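Local coordinates for protein putative drug/sodium antiporter (Escherichia coli, PDB 4Z3N) that probably exports the genotoxin colibactin across the cell membrane as a MATE-family antiporter, at residues Leu460-Trp463 with Asn464-Val468. Sequence-based numbering, arbitrary orientation.
With CAC (cacodylate ion), chain I.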
loop_
_atom_site.group_PDB
_atom_site.type_symbol
_atom_site.label_atom_id
_atom_site.label_comp_id
_atom_site.label_asym_id
_atom_site.label_seq_id
_atom_site.Cartn_x
_atom_site.Cartn_y
_atom_site.Cartn_z
ATOM N N LEU A 460 2.551 -12.947 24.384
ATOM C CA LEU A 460 2.444 -13.460 23.020
ATOM C C LEU A 460 1.967 -14.932 22.991
ATOM O O LEU A 460 1.112 -15.290 22.189
ATOM C CB LEU A 460 3.780 -13.310 22.293
ATOM C CG LEU A 460 3.617 -13.788 20.864
ATOM C CD1 LEU A 460 2.711 -12.837 20.066
ATOM C CD2 LEU A 460 4.964 -14.039 20.199
ATOM N N LEU A 461 2.512 -15.763 23.883
ATOM C CA LEU A 461 2.055 -17.149 24.066
ATOM C C LEU A 461 0.635 -17.249 24.654
ATOM O O LEU A 461 -0.175 -18.041 24.192
ATOM C CB LEU A 461 3.033 -17.917 24.952
ATOM C CG LEU A 461 4.394 -18.221 24.326
ATOM C CD1 LEU A 461 5.124 -19.182 25.230
ATOM C CD2 LEU A 461 4.270 -18.803 22.922
ATOM N N ARG A 462 0.315 -16.441 25.656
ATOM C CA ARG A 462 -1.076 -16.369 26.082
ATOM C C ARG A 462 -2.040 -15.991 24.942
ATOM O O ARG A 462 -3.126 -16.564 24.846
ATOM C CB ARG A 462 -1.254 -15.380 27.224
ATOM C CG ARG A 462 -2.539 -15.641 27.960
ATOM C CD ARG A 462 -3.249 -14.397 28.383
ATOM N NE ARG A 462 -2.350 -13.338 28.816
ATOM C CZ ARG A 462 -2.585 -12.054 28.568
ATOM N NH1 ARG A 462 -3.673 -11.720 27.893
ATOM N NH2 ARG A 462 -1.737 -11.116 28.978
ATOM N N TRP A 463 -1.651 -15.032 24.097
ATOM C CA TRP A 463 -2.516 -14.579 22.994
ATOM C C TRP A 463 -2.910 -15.714 22.046
ATOM O O TRP A 463 -4.056 -15.792 21.592
ATOM C CB TRP A 463 -1.830 -13.475 22.183
ATOM C CG TRP A 463 -1.911 -12.112 22.759
ATOM C CD1 TRP A 463 -2.641 -11.720 23.836
ATOM C CD2 TRP A 463 -1.230 -10.952 22.289
ATOM N NE1 TRP A 463 -2.458 -10.383 24.070
ATOM C CE2 TRP A 463 -1.598 -9.884 23.128
ATOM C CE3 TRP A 463 -0.354 -10.707 21.232
ATOM C CZ2 TRP A 463 -1.113 -8.581 22.942
ATOM C CZ3 TRP A 463 0.123 -9.411 21.048
ATOM C CH2 TRP A 463 -0.256 -8.370 21.899
ATOM N N ASN A 464 -1.941 -16.579 21.753
ATOM C CA ASN A 464 -2.158 -17.772 20.945
ATOM C C ASN A 464 -3.004 -18.869 21.637
ATOM O O ASN A 464 -3.785 -19.567 20.980
ATOM C CB ASN A 464 -0.816 -18.345 20.525
ATOM C CG ASN A 464 -0.938 -19.269 19.339
ATOM O OD1 ASN A 464 -0.727 -20.475 19.457
ATOM N ND2 ASN A 464 -1.320 -18.714 18.190
ATOM N N GLN A 465 -2.860 -19.005 22.952
ATOM C CA GLN A 465 -3.746 -19.864 23.724
ATOM C C GLN A 465 -5.212 -19.423 23.575
ATOM O O GLN A 465 -6.093 -20.252 23.312
ATOM C CB GLN A 465 -3.328 -19.871 25.199
ATOM C CG GLN A 465 -2.573 -21.124 25.631
ATOM C CD GLN A 465 -2.017 -21.017 27.050
ATOM O OE1 GLN A 465 -2.385 -20.105 27.802
ATOM N NE2 GLN A 465 -1.117 -21.943 27.417
ATOM N N GLU A 466 -5.467 -18.124 23.740
ATOM C CA GLU A 466 -6.816 -17.568 23.605
ATOM C C GLU A 466 -7.366 -17.709 22.182
ATOM O O GLU A 466 -8.557 -17.937 21.991
ATOM C CB GLU A 466 -6.828 -16.093 24.020
ATOM C CG GLU A 466 -6.274 -15.845 25.403
ATOM C CD GLU A 466 -5.953 -14.386 25.679
ATOM O OE1 GLU A 466 -5.727 -13.606 24.719
ATOM O OE2 GLU A 466 -5.911 -14.016 26.870
ATOM N N ALA A 467 -6.496 -17.562 21.186
ATOM C CA ALA A 467 -6.916 -17.652 19.793
ATOM C C ALA A 467 -7.414 -19.052 19.437
ATOM O O ALA A 467 -8.483 -19.204 18.855
ATOM C CB ALA A 467 -5.766 -17.253 18.857
ATOM N N VAL A 468 -6.628 -20.065 19.791
ATOM C CA VAL A 468 -6.957 -21.463 19.508
ATOM C C VAL A 468 -7.593 -22.190 20.706
ATOM O O VAL A 468 -8.812 -22.360 20.793
ATOM C CB VAL A 468 -5.699 -22.235 19.088
ATOM C CG1 VAL A 468 -4.907 -21.431 18.085
ATOM C CG2 VAL A 468 -4.840 -22.530 20.302
HETATM AS AS CAC I . -4.157 -8.355 27.093
HETATM O O1 CAC I . -2.819 -8.960 27.843
HETATM O O2 CAC I . -3.634 -7.525 25.629
HETATM C C1 CAC I . -5.409 -9.756 26.625
HETATM C C2 CAC I . -5.039 -7.089 28.250
#
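An i to i+4 salt bridge on the last modelled helix, 458-467, joins Arg462 to Glu466, one turn further on. The bond is weak: Arg462 NH1 lies 3.4 Å from Glu466 OE2, nearly straight on its N-H and in the plane of the guanidinium, at its edge, while the carboxylate plane is turned 62° from that of the guanidinium. CG of Arg462 stands anti to the backbone N (chi1 -161°), and bends at chi2 and chi3 then bring the chain round past Glu466. Glu466 OE1 approaches CD1 of Trp463 obliquely at 3.7 Å.

Arg462 also hydrogen-bonds a cacodylate ion, probably from the crystallisation liquor, whose exact orientation is uncertain: Arg462 NH2 lies 2.7 Å and NH1 2.9 Å from cacodylate O1. Trp463 NE1 adds a weak bond to cacodylate O2, at the indole edge, and its ring makes a cation-pi contact with Lys401. The guanidinium thus meets two anions, which would probably stabilise its positive charge.

The helix backbone supplies the usual i to i+4 hydrogen bonds, Glu466 N to Arg462 O and Ala467 N to Trp463 O, both at 3.0 Å. Leu460, Trp463 and Ala467 pack on Trp321, whose backbone O accepts a hydrogen bond from Asn464 ND2, seating one flank against helix 286-322. One charged pair on the outer side and Leu460, Trp463 and Ala467 packed against the protein is the pattern of an amphipathic helix.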